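Local coordinates for designed Anbu Protein (Synthetic construct, PDB 5LOY) that assembles helically as a consensus-designed ancestral beta subunit of the proteasome family and is probably an N-terminal nucleophile (Ntn) hydrolase, at residues V13-R19 with G188-L194; F36-R42 with L73-P77; A110-L114 with F143-G147; I155-I160 with C172-S176. The contacts are given in a common frame with arbitrary orientation. Residue numbers count along the deposited sequence, not the author numbering.

Contact 1 of 4, residues V13-R19 with G188-L194; sequences VFASDSR and GLPLDLL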
loop_
_atom_site.group_PDB
_atom_site.type_symbol
_atom_site.label_atom_id
_atom_site.label_comp_id
_atom_site.label_asym_id
_atom_site.label_seq_id
_atom_site.Cartn_x
_atom_site.Cartn_y
_atom_site.Cartn_z
ATOM N N VAL A 13 -3.740 -8.062 19.720
ATOM C CA VAL A 13 -2.371 -7.646 19.445
ATOM C C VAL A 13 -2.357 -6.196 18.926
ATOM O O VAL A 13 -3.130 -5.850 18.031
ATOM C CB VAL A 13 -1.756 -8.535 18.365
ATOM C CG1 VAL A 13 -0.363 -8.047 18.005
ATOM C CG2 VAL A 13 -1.714 -9.976 18.822
ATOM N N PHE A 14 -1.495 -5.369 19.482
ATOM C CA PHE A 14 -1.372 -3.972 19.070
ATOM C C PHE A 14 0.060 -3.647 18.741
ATOM O O PHE A 14 0.974 -4.050 19.471
ATOM C CB PHE A 14 -1.783 -3.024 20.196
ATOM C CG PHE A 14 -3.174 -3.247 20.708
ATOM C CD1 PHE A 14 -4.233 -2.600 20.133
ATOM C CD2 PHE A 14 -3.408 -4.058 21.818
ATOM C CE1 PHE A 14 -5.516 -2.778 20.620
ATOM C CE2 PHE A 14 -4.681 -4.226 22.319
ATOM C CZ PHE A 14 -5.738 -3.586 21.713
ATOM N N ALA A 15 0.267 -2.872 17.677
ATOM C CA ALA A 15 1.610 -2.418 17.342
ATOM C C ALA A 15 1.594 -1.026 16.764
ATOM O O ALA A 15 0.667 -0.658 16.041
ATOM C CB ALA A 15 2.236 -3.378 16.354
ATOM N N SER A 16 2.624 -0.254 17.052
ATOM C CA SER A 16 2.715 1.102 16.520
ATOM C C SER A 16 4.150 1.527 16.378
ATOM O O SER A 16 4.979 1.096 17.158
ATOM C CB SER A 16 1.998 2.093 17.451
ATOM O OG SER A 16 2.584 2.070 18.740
ATOM N N ASP A 17 4.435 2.387 15.403
ATOM C CA ASP A 17 5.779 2.940 15.221
ATOM C C ASP A 17 5.887 4.276 15.965
ATOM O O ASP A 17 4.997 4.616 16.748
ATOM C CB ASP A 17 6.076 3.139 13.742
ATOM C CG ASP A 17 5.515 4.450 13.206
ATOM O OD1 ASP A 17 4.366 4.777 13.592
ATOM O OD2 ASP A 17 6.231 5.159 12.434
ATOM N N SER A 18 6.960 5.037 15.735
ATOM C CA SER A 18 7.159 6.298 16.462
ATOM C C SER A 18 7.575 7.499 15.619
ATOM O O SER A 18 7.787 8.570 16.144
ATOM C CB SER A 18 8.170 6.096 17.596
ATOM O OG SER A 18 9.395 5.563 17.108
ATOM N N ARG A 19 7.677 7.335 14.316
ATOM C CA ARG A 19 8.152 8.412 13.486
ATOM C C ARG A 19 6.988 9.375 13.226
ATOM O O ARG A 19 5.912 8.977 12.807
ATOM C CB ARG A 19 8.732 7.858 12.206
ATOM C CG ARG A 19 9.429 8.891 11.356
ATOM C CD ARG A 19 10.225 8.237 10.235
ATOM N NE ARG A 19 11.462 7.599 10.673
ATOM C CZ ARG A 19 12.312 6.972 9.848
ATOM N NH1 ARG A 19 12.043 6.863 8.562
ATOM N NH2 ARG A 19 13.423 6.440 10.312
ATOM N N GLY A 188 8.849 4.435 10.908
ATOM C CA GLY A 188 10.175 4.151 11.444
ATOM C C GLY A 188 10.237 3.679 12.888
ATOM O O GLY A 188 9.364 3.972 13.698
ATOM N N LEU A 189 11.307 2.953 13.198
ATOM C CA LEU A 189 11.593 2.453 14.542
ATOM C C LEU A 189 11.928 3.601 15.453
ATOM O O LEU A 189 12.410 4.619 14.994
ATOM C CB LEU A 189 12.797 1.516 14.497
ATOM C CG LEU A 189 12.643 0.191 13.732
ATOM C CD1 LEU A 189 13.897 -0.657 13.834
ATOM C CD2 LEU A 189 11.484 -0.593 14.268
ATOM N N PRO A 190 11.719 3.435 16.770
ATOM C CA PRO A 190 11.265 2.225 17.476
ATOM C C PRO A 190 9.787 1.926 17.386
ATOM O O PRO A 190 9.002 2.877 17.297
ATOM C CB PRO A 190 11.646 2.508 18.928
ATOM C CG PRO A 190 11.804 3.998 19.021
ATOM C CD PRO A 190 12.340 4.408 17.689
ATOM N N LEU A 191 9.429 0.626 17.428
ATOM C CA LEU A 191 8.035 0.181 17.553
ATOM C C LEU A 191 7.704 -0.178 18.955
ATOM O O LEU A 191 8.568 -0.564 19.715
ATOM C CB LEU A 191 7.729 -1.116 16.800
ATOM C CG LEU A 191 8.352 -1.340 15.437
ATOM C CD1 LEU A 191 7.800 -2.622 14.860
ATOM C CD2 LEU A 191 8.063 -0.154 14.530
ATOM N N ASP A 192 6.415 -0.087 19.264
ATOM C CA ASP A 192 5.840 -0.634 20.479
ATOM C C ASP A 192 4.955 -1.819 20.078
ATOM O O ASP A 192 4.268 -1.778 19.048
ATOM C CB ASP A 192 5.058 0.442 21.245
ATOM C CG ASP A 192 5.980 1.506 21.868
ATOM O OD1 ASP A 192 6.600 1.215 22.921
ATOM O OD2 ASP A 192 6.129 2.621 21.286
ATOM N N LEU A 193 5.039 -2.885 20.865
ATOM C CA LEU A 193 4.282 -4.093 20.636
ATOM C C LEU A 193 3.633 -4.562 21.940
ATOM O O LEU A 193 4.316 -4.668 22.972
ATOM C CB LEU A 193 5.203 -5.188 20.124
ATOM C CG LEU A 193 4.537 -6.568 19.964
ATOM C CD1 LEU A 193 3.529 -6.546 18.813
ATOM C CD2 LEU A 193 5.581 -7.656 19.734
ATOM N N LEU A 194 2.326 -4.849 21.896
ATOM C CA LEU A 194 1.606 -5.346 23.070
ATOM C C LEU A 194 0.721 -6.512 22.686
ATOM O O LEU A 194 -0.035 -6.431 21.727
ATOM C CB LEU A 194 0.786 -4.222 23.677
ATOM C CG LEU A 194 0.180 -4.474 25.053
ATOM C CD1 LEU A 194 -0.102 -3.135 25.734
ATOM C CD2 LEU A 194 -1.087 -5.311 24.995
HETATM O O HOH W 1 4.646 4.042 19.456
HETATM O O HOH W 2 11.149 7.513 15.627
HETATM O O HOH W 3 13.990 5.081 12.545
#

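Contact 2 of 4, residues F36-R42 with L73-P77; sequences FEVPGER and LLTAP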
loop_
_atom_site.group_PDB
_atom_site.type_symbol
_atom_site.label_atom_id
_atom_site.label_comp_id
_atom_site.label_asym_id
_atom_site.label_seq_id
_atom_site.Cartn_x
_atom_site.Cartn_y
_atom_site.Cartn_z
ATOM N N PHE A 36 -4.135 1.979 29.627
ATOM C CA PHE A 36 -4.882 2.238 30.850
ATOM C C PHE A 36 -5.233 0.869 31.426
ATOM O O PHE A 36 -5.948 0.101 30.810
ATOM C CB PHE A 36 -6.116 3.082 30.522
ATOM C CG PHE A 36 -5.788 4.321 29.744
ATOM C CD1 PHE A 36 -5.629 4.267 28.376
ATOM C CD2 PHE A 36 -5.565 5.541 30.396
ATOM C CE1 PHE A 36 -5.284 5.407 27.657
ATOM C CE2 PHE A 36 -5.218 6.695 29.688
ATOM C CZ PHE A 36 -5.081 6.621 28.311
ATOM N N GLU A 37 -4.677 0.564 32.589
ATOM C CA GLU A 37 -4.762 -0.760 33.166
ATOM C C GLU A 37 -5.239 -0.655 34.624
ATOM O O GLU A 37 -4.712 0.152 35.393
ATOM C CB GLU A 37 -3.391 -1.451 33.092
ATOM C CG GLU A 37 -3.373 -2.882 33.653
ATOM C CD GLU A 37 -1.976 -3.519 33.763
ATOM O OE1 GLU A 37 -0.972 -2.778 33.862
ATOM O OE2 GLU A 37 -1.868 -4.774 33.757
ATOM N N VAL A 38 -6.252 -1.448 34.991
ATOM C CA VAL A 38 -6.521 -1.779 36.398
ATOM C C VAL A 38 -6.364 -3.287 36.509
ATOM O O VAL A 38 -7.236 -4.034 36.091
ATOM C CB VAL A 38 -7.924 -1.361 36.864
ATOM C CG1 VAL A 38 -8.147 -1.763 38.321
ATOM C CG2 VAL A 38 -8.104 0.135 36.698
ATOM N N PRO A 39 -5.225 -3.745 37.047
ATOM C CA PRO A 39 -4.914 -5.179 36.931
ATOM C C PRO A 39 -5.979 -6.021 37.619
ATOM O O PRO A 39 -6.362 -5.712 38.744
ATOM C CB PRO A 39 -3.556 -5.311 37.633
ATOM C CG PRO A 39 -3.008 -3.918 37.711
ATOM C CD PRO A 39 -4.208 -3.024 37.838
ATOM N N GLY A 40 -6.467 -7.044 36.920
ATOM C CA GLY A 40 -7.568 -7.864 37.403
ATOM C C GLY A 40 -8.983 -7.322 37.184
ATOM O O GLY A 40 -9.938 -8.004 37.542
ATOM N N GLU A 41 -9.147 -6.114 36.632
ATOM C CA GLU A 41 -10.483 -5.602 36.282
ATOM C C GLU A 41 -10.565 -5.126 34.807
ATOM O O GLU A 41 -11.579 -5.395 34.161
ATOM C CB GLU A 41 -11.044 -4.567 37.303
ATOM C CG GLU A 41 -11.210 -3.103 36.790
ATOM C CD GLU A 41 -12.613 -2.659 36.210
ATOM O OE1 GLU A 41 -13.337 -3.373 35.442
ATOM O OE2 GLU A 41 -12.989 -1.493 36.498
ATOM N N ARG A 42 -9.539 -4.463 34.262
ATOM C CA ARG A 42 -9.552 -4.075 32.834
ATOM C C ARG A 42 -8.195 -3.683 32.260
ATOM O O ARG A 42 -7.319 -3.229 32.966
ATOM C CB ARG A 42 -10.481 -2.878 32.601
ATOM C CG ARG A 42 -9.990 -1.587 33.256
ATOM C CD ARG A 42 -10.903 -0.401 33.013
ATOM N NE ARG A 42 -12.251 -0.686 33.477
ATOM C CZ ARG A 42 -13.361 -0.060 33.095
ATOM N NH1 ARG A 42 -13.333 0.935 32.218
ATOM N NH2 ARG A 42 -14.520 -0.447 33.589
ATOM N N LEU A 73 -11.716 6.952 30.843
ATOM C CA LEU A 73 -11.504 5.640 30.220
ATOM C C LEU A 73 -11.431 4.483 31.237
ATOM O O LEU A 73 -11.913 3.377 30.954
ATOM C CB LEU A 73 -10.246 5.627 29.353
ATOM C CG LEU A 73 -10.297 6.250 27.956
ATOM C CD1 LEU A 73 -8.974 6.032 27.252
ATOM C CD2 LEU A 73 -11.423 5.663 27.130
ATOM N N LEU A 74 -10.823 4.725 32.403
ATOM C CA LEU A 74 -10.746 3.702 33.456
ATOM C C LEU A 74 -12.099 3.323 34.092
ATOM O O LEU A 74 -12.219 2.241 34.669
ATOM C CB LEU A 74 -9.778 4.132 34.561
ATOM C CG LEU A 74 -8.289 4.170 34.205
ATOM C CD1 LEU A 74 -7.487 4.728 35.371
ATOM C CD2 LEU A 74 -7.776 2.792 33.825
ATOM N N THR A 75 -13.101 4.190 33.995
ATOM C CA THR A 75 -14.400 3.927 34.628
ATOM C C THR A 75 -15.559 3.733 33.645
ATOM O O THR A 75 -16.713 3.676 34.052
ATOM C CB THR A 75 -14.789 5.089 35.568
ATOM O OG1 THR A 75 -15.050 6.267 34.788
ATOM C CG2 THR A 75 -13.671 5.370 36.578
ATOM N N ALA A 76 -15.270 3.668 32.357
ATOM C CA ALA A 76 -16.313 3.461 31.380
ATOM C C ALA A 76 -16.892 2.064 31.533
ATOM O O ALA A 76 -16.162 1.105 31.713
ATOM C CB ALA A 76 -15.747 3.647 29.996
ATOM N N PRO A 77 -18.211 1.938 31.464
ATOM C CA PRO A 77 -18.844 0.644 31.730
ATOM C C PRO A 77 -18.710 -0.381 30.600
ATOM O O PRO A 77 -18.971 -1.554 30.810
ATOM C CB PRO A 77 -20.316 1.013 31.943
ATOM C CG PRO A 77 -20.510 2.262 31.137
ATOM C CD PRO A 77 -19.191 2.990 31.138
#

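Contact 3 of 4, residues A110-L114 with F143-G147; sequences ASFIL and FFQIG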
loop_
_atom_site.group_PDB
_atom_site.type_symbol
_atom_site.label_atom_id
_atom_site.label_comp_id
_atom_site.label_asym_id
_atom_site.label_seq_id
_atom_site.Cartn_x
_atom_site.Cartn_y
_atom_site.Cartn_z
ATOM N N ALA A 110 -6.985 13.798 13.051
ATOM C CA ALA A 110 -6.412 12.726 13.840
ATOM C C ALA A 110 -7.329 11.535 13.869
ATOM O O ALA A 110 -8.489 11.609 13.506
ATOM C CB ALA A 110 -6.140 13.203 15.255
ATOM N N SER A 111 -6.794 10.428 14.332
ATOM C CA SER A 111 -7.460 9.148 14.181
ATOM C C SER A 111 -6.931 8.162 15.235
ATOM O O SER A 111 -5.770 8.249 15.622
ATOM C CB SER A 111 -7.173 8.641 12.767
ATOM O OG SER A 111 -8.036 7.591 12.482
ATOM N N PHE A 112 -7.759 7.223 15.688
ATOM C CA PHE A 112 -7.357 6.345 16.776
ATOM C C PHE A 112 -7.832 4.912 16.603
ATOM O O PHE A 112 -8.831 4.638 15.925
ATOM C CB PHE A 112 -7.918 6.863 18.096
ATOM C CG PHE A 112 -7.559 8.301 18.403
ATOM C CD1 PHE A 112 -8.314 9.342 17.898
ATOM C CD2 PHE A 112 -6.462 8.597 19.189
ATOM C CE1 PHE A 112 -7.979 10.647 18.158
ATOM C CE2 PHE A 112 -6.133 9.891 19.465
ATOM C CZ PHE A 112 -6.890 10.923 18.951
ATOM N N ILE A 113 -7.139 4.006 17.287
ATOM C CA ILE A 113 -7.597 2.645 17.471
ATOM C C ILE A 113 -7.675 2.378 18.954
ATOM O O ILE A 113 -6.752 2.733 19.700
ATOM C CB ILE A 113 -6.619 1.646 16.852
ATOM C CG1 ILE A 113 -6.770 1.678 15.337
ATOM C CG2 ILE A 113 -6.880 0.232 17.363
ATOM C CD1 ILE A 113 -5.662 0.936 14.605
ATOM N N LEU A 114 -8.776 1.787 19.395
ATOM C CA LEU A 114 -9.020 1.600 20.808
ATOM C C LEU A 114 -9.450 0.184 20.997
ATOM O O LEU A 114 -10.395 -0.271 20.360
ATOM C CB LEU A 114 -10.141 2.528 21.291
ATOM C CG LEU A 114 -10.508 2.330 22.769
ATOM C CD1 LEU A 114 -9.472 2.987 23.650
ATOM C CD2 LEU A 114 -11.856 2.906 23.101
ATOM N N PHE A 143 -9.138 -6.869 11.893
ATOM C CA PHE A 143 -8.094 -5.910 12.215
ATOM C C PHE A 143 -8.387 -4.510 11.676
ATOM O O PHE A 143 -9.164 -4.350 10.741
ATOM C CB PHE A 143 -6.734 -6.422 11.713
ATOM C CG PHE A 143 -6.588 -6.426 10.209
ATOM C CD1 PHE A 143 -6.128 -5.301 9.539
ATOM C CD2 PHE A 143 -6.896 -7.571 9.467
ATOM C CE1 PHE A 143 -6.002 -5.289 8.140
ATOM C CE2 PHE A 143 -6.774 -7.574 8.090
ATOM C CZ PHE A 143 -6.331 -6.429 7.419
ATOM N N PHE A 144 -7.718 -3.514 12.270
ATOM C CA PHE A 144 -7.760 -2.130 11.814
ATOM C C PHE A 144 -6.356 -1.562 11.712
ATOM O O PHE A 144 -5.437 -2.008 12.395
ATOM C CB PHE A 144 -8.534 -1.253 12.786
ATOM C CG PHE A 144 -10.018 -1.537 12.847
ATOM C CD1 PHE A 144 -10.792 -1.617 11.695
ATOM C CD2 PHE A 144 -10.651 -1.624 14.077
ATOM C CE1 PHE A 144 -12.154 -1.847 11.774
ATOM C CE2 PHE A 144 -12.003 -1.834 14.161
ATOM C CZ PHE A 144 -12.758 -1.963 13.001
ATOM N N GLN A 145 -6.210 -0.545 10.872
ATOM C CA GLN A 145 -4.923 0.126 10.664
ATOM C C GLN A 145 -5.164 1.606 10.557
ATOM O O GLN A 145 -6.169 2.022 9.971
ATOM C CB GLN A 145 -4.306 -0.277 9.319
ATOM C CG GLN A 145 -4.200 -1.764 8.995
ATOM C CD GLN A 145 -3.777 -1.955 7.548
ATOM O OE1 GLN A 145 -4.592 -1.860 6.638
ATOM N NE2 GLN A 145 -2.480 -2.203 7.335
ATOM N N ILE A 146 -4.226 2.400 11.050
ATOM C CA ILE A 146 -4.272 3.855 10.858
ATOM C C ILE A 146 -2.871 4.344 10.497
ATOM O O ILE A 146 -1.883 3.644 10.776
ATOM C CB ILE A 146 -4.786 4.596 12.106
ATOM C CG1 ILE A 146 -3.926 4.305 13.327
ATOM C CG2 ILE A 146 -6.230 4.207 12.412
ATOM C CD1 ILE A 146 -4.445 4.943 14.599
ATOM N N GLY A 147 -2.786 5.532 9.886
ATOM C CA GLY A 147 -1.502 6.089 9.414
ATOM C C GLY A 147 -1.288 5.793 7.952
ATOM O O GLY A 147 -2.226 5.864 7.185
#

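Contact 4 of 4, residues I155-I160 with C172-S176; sequences ILDRVI and CALVS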
loop_
_atom_site.group_PDB
_atom_site.type_symbol
_atom_site.label_atom_id
_atom_site.label_comp_id
_atom_site.label_asym_id
_atom_site.label_seq_id
_atom_site.Cartn_x
_atom_site.Cartn_y
_atom_site.Cartn_z
ATOM N N ILE A 155 -0.357 -8.466 3.637
ATOM C CA ILE A 155 0.049 -9.592 4.465
ATOM C C ILE A 155 -0.969 -9.876 5.569
ATOM O O ILE A 155 -1.218 -11.031 5.899
ATOM C CB ILE A 155 1.492 -9.415 5.018
ATOM C CG1 ILE A 155 1.974 -10.715 5.666
ATOM C CG2 ILE A 155 1.595 -8.279 6.014
ATOM C CD1 ILE A 155 2.100 -11.848 4.673
ATOM N N LEU A 156 -1.538 -8.828 6.152
ATOM C CA LEU A 156 -2.590 -8.987 7.167
ATOM C C LEU A 156 -3.823 -9.632 6.552
ATOM O O LEU A 156 -4.430 -10.500 7.164
ATOM C CB LEU A 156 -2.963 -7.635 7.797
ATOM C CG LEU A 156 -1.833 -7.028 8.626
ATOM C CD1 LEU A 156 -1.968 -5.526 8.824
ATOM C CD2 LEU A 156 -1.740 -7.712 9.968
ATOM N N ASP A 157 -4.211 -9.226 5.348
ATOM C CA ASP A 157 -5.340 -9.898 4.678
ATOM C C ASP A 157 -5.056 -11.391 4.415
ATOM O O ASP A 157 -5.946 -12.202 4.494
ATOM C CB ASP A 157 -5.716 -9.216 3.349
ATOM C CG ASP A 157 -6.556 -7.932 3.530
ATOM O OD1 ASP A 157 -7.293 -7.810 4.544
ATOM O OD2 ASP A 157 -6.474 -7.037 2.639
ATOM N N ARG A 158 -3.822 -11.737 4.077
ATOM C CA ARG A 158 -3.498 -13.121 3.738
ATOM C C ARG A 158 -3.533 -14.028 4.942
ATOM O O ARG A 158 -3.950 -15.159 4.825
ATOM C CB ARG A 158 -2.108 -13.242 3.096
ATOM C CG ARG A 158 -2.028 -12.778 1.642
ATOM C CD ARG A 158 -0.587 -12.839 1.118
ATOM N NE ARG A 158 -0.406 -12.176 -0.169
ATOM C CZ ARG A 158 -0.663 -12.728 -1.353
ATOM N NH1 ARG A 158 -1.131 -13.981 -1.438
ATOM N NH2 ARG A 158 -0.440 -12.018 -2.461
ATOM N N VAL A 159 -3.107 -13.530 6.092
ATOM C CA VAL A 159 -2.853 -14.382 7.254
ATOM C C VAL A 159 -3.933 -14.337 8.355
ATOM O O VAL A 159 -4.318 -15.383 8.879
ATOM C CB VAL A 159 -1.477 -14.029 7.861
ATOM C CG1 VAL A 159 -1.222 -14.809 9.128
ATOM C CG2 VAL A 159 -0.383 -14.324 6.859
ATOM N N ILE A 160 -4.424 -13.160 8.711
ATOM C CA ILE A 160 -5.227 -13.025 9.923
ATOM C C ILE A 160 -6.635 -13.589 9.783
ATOM O O ILE A 160 -7.370 -13.205 8.894
ATOM C CB ILE A 160 -5.368 -11.567 10.377
ATOM C CG1 ILE A 160 -3.985 -10.904 10.590
ATOM C CG2 ILE A 160 -6.187 -11.496 11.657
ATOM C CD1 ILE A 160 -3.084 -11.552 11.623
ATOM N N CYS A 172 2.892 -11.491 12.122
ATOM C CA CYS A 172 2.271 -10.877 10.977
ATOM C C CYS A 172 2.291 -9.362 11.090
ATOM O O CYS A 172 2.631 -8.667 10.148
ATOM C CB CYS A 172 0.859 -11.380 10.862
ATOM S SG CYS A 172 0.060 -10.904 9.336
ATOM N N ALA A 173 1.991 -8.830 12.266
ATOM C CA ALA A 173 2.149 -7.380 12.479
ATOM C C ALA A 173 3.579 -6.903 12.200
ATOM O O ALA A 173 3.777 -5.906 11.527
ATOM C CB ALA A 173 1.756 -6.994 13.897
ATOM N N LEU A 174 4.572 -7.626 12.696
ATOM C CA LEU A 174 5.954 -7.191 12.524
ATOM C C LEU A 174 6.411 -7.194 11.054
ATOM O O LEU A 174 7.084 -6.267 10.583
ATOM C CB LEU A 174 6.885 -8.025 13.397
ATOM C CG LEU A 174 6.683 -7.755 14.892
ATOM C CD1 LEU A 174 7.576 -8.648 15.726
ATOM C CD2 LEU A 174 6.984 -6.300 15.247
ATOM N N VAL A 175 6.006 -8.222 10.334
ATOM C CA VAL A 175 6.304 -8.334 8.922
ATOM C C VAL A 175 5.603 -7.209 8.144
ATOM O O VAL A 175 6.186 -6.595 7.235
ATOM C CB VAL A 175 5.869 -9.746 8.430
ATOM C CG1 VAL A 175 5.733 -9.794 6.931
ATOM C CG2 VAL A 175 6.875 -10.772 8.921
ATOM N N SER A 176 4.361 -6.928 8.520
ATOM C CA SER A 176 3.632 -5.761 8.010
ATOM C C SER A 176 4.419 -4.446 8.187
ATOM O O SER A 176 4.438 -3.603 7.285
ATOM C CB SER A 176 2.282 -5.641 8.713
ATOM O OG SER A 176 1.493 -4.650 8.082
#

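Contact 1 of 4, residues V13-R19 with G188-L194
Two antiparallel strands, inclined at 173° and 4.8 Å apart at closest approach, pair here in the sheet that carries the N-terminal T1, as expected for the sandwich fold of proteasome subunits. G188-P190 form a polar loop. G188 N donates to D17 OD2 (3.1 Å), and R19 N also reaches D17 OD2 (3.2 Å), closing an Asx turn. D17 further binds the backbone nitrogens of T1 and Y2, so it anchors the chain start, the position of the nucleophile in proteasome relatives. G188 CA lies over one face of the R19 guanidinium, where a side chain would clash with R19 NE. L189 O takes two waters, one bound to S18 OG and one, weakly, to R19 NH2. P190 follows a cis peptide bond, and its O accepts from S18 OG (2.7 Å). L191 begins the strand and leans on helix 166-183. D192 pairs with S16 (D192 N to S16 O 2.8 Å, S16 N to D192 O 3.0 Å), while its carboxylate meets R31. L193 and A15 form a non-hydrogen-bonded pair. L194 restores two bonds of 2.9 Å, F14 N to L194 O and L194 N to F14 O, and its CD2 lies 4.1 Å from F14 CD2.

Contact 2 of 4, residues F36-R42 with L73-P77
The guanidinium of R42 holds the loop 73-77 by its backbone carbonyls. A76 O accepts from both R42 NH1 and R42 NH2, each at 2.9 Å and with N-H...O angles of 143° and 141°, so a single oxygen is shared at the edge of the group. A weak third bond runs from R42 NH1 to L73 O (3.1 Å, 128°). L74 O lies over the guanidinium face, 3.0 Å from R42 NH1, but the angle is too poor for a hydrogen bond. Within its own segment, R42 NE forms a salt bridge with E41 OE2 at 3.2 Å, leaving the two terminal nitrogens directed at the loop. Outward, the packing is apolar. L73 CD1 sits 4.0 Å from the centroid of the F36 ring and 20° off its normal, a CH-pi contact over the face. L74, though exposed, brings CD2 to 3.7 Å from F36 CB and 3.9 Å from V38 CG2. The loop, which links helices 52-62 and 79-94, lies against the hairpin of strands 33-38 and 42-50. At its turn, bonds E41 N to V38 O (2.9 Å) and R42 N to V38 O (3.0 Å) place E41 and R42 opposite V38, a classic beta bulge.

Contact 3 of 4, residues A110-L114 with F143-G147
I113 and I146 bear most of this contact, and they reach each other with different conformations. I113 has chi1 m and chi2 t, which carries CD1 to 3.7 Å from F144 O and 4.0 Å from F144 CB. I146 instead takes chi1 p (58°) with chi2 t, placing its CG2 3.9 Å from I113 CG1 and its CD1 3.7 Å from S111 O. No hydrogen bond crosses. The strands run at 151°, with axes 7.4 Å apart, too far for backbone pairing: they belong to different sheets and meet face to face in the beta sandwich at the centre of the proteasome-type Ntn fold. S111 is t, and its OG, 3.8 Å from I146 CG2, bonds to I128 O in the adjacent strand 124-128. F144 sets out toward the other sheet, but its m rotamer leads the ring away from 110-114, where it packs on L127. F112, also m, points to the outer face of its sheet, against V86 of helix 79-94, while on the far side Q145 NE2 bonds to Y2 OH.

Contact 4 of 4, residues I155-I160 with C172-S176
The most prominent bump is the sulphur of C172, which fills a hollow lined by I155 and L156 and, one turn on, by V159 and I160. C172 SG lies 3.7 Å from I155 O, 3.7 Å from L156 CD2, 3.8 Å from V159 CB and 3.9 Å from I160 CD1, the last residue having just left helical geometry. In return I155 wedges along helix 166-183, with I155 CG1 4.1 Å from V175 CG1 and I155 CG2 3.8 Å from S176 CA. Beside it L156 CD1 approaches S176 OG to 3.6 Å. The short segment axes run at 155° and come within 9.7 Å, so this is an antiparallel helix pair, covering the T1-bearing sheet: L156 and I160 rest on strand 2-8. R158 takes no part; it forms a salt bridge with D178 of the second subunit. S176 OG is bonded to Y2 OH and G152 O. With no hydrogen bond across, the segments hold by close, mostly apolar fit, the C172 sulphur at its centre and I155 and L156 against V175 and S176 beside it.

In the fold
Starting from the N terminus, strand 11-21 opens contact 1, which closes last, 169 residues on, and so encloses all the others. Contact 2 closes first, joining the hairpin of strands 33-38 and 42-50 to the loop between two helices. Contact 3 then links the strands 110-118 and 143-147 of the two sheets, and contact 4 closes a short loop between helices 153-159 and 166-183. These three lie in series, and none cross. Contact 3 touches contact 4 through F143 CZ and L156 CB (3.6 Å), and contact 4 touches contact 1 through L174 CD2 and L191 CD1 (3.8 Å), tying one helix layer to its sheet. Contact 2 stands apart: its centre is about 29 Å from that of contact 4, on the other side of the chain's centre.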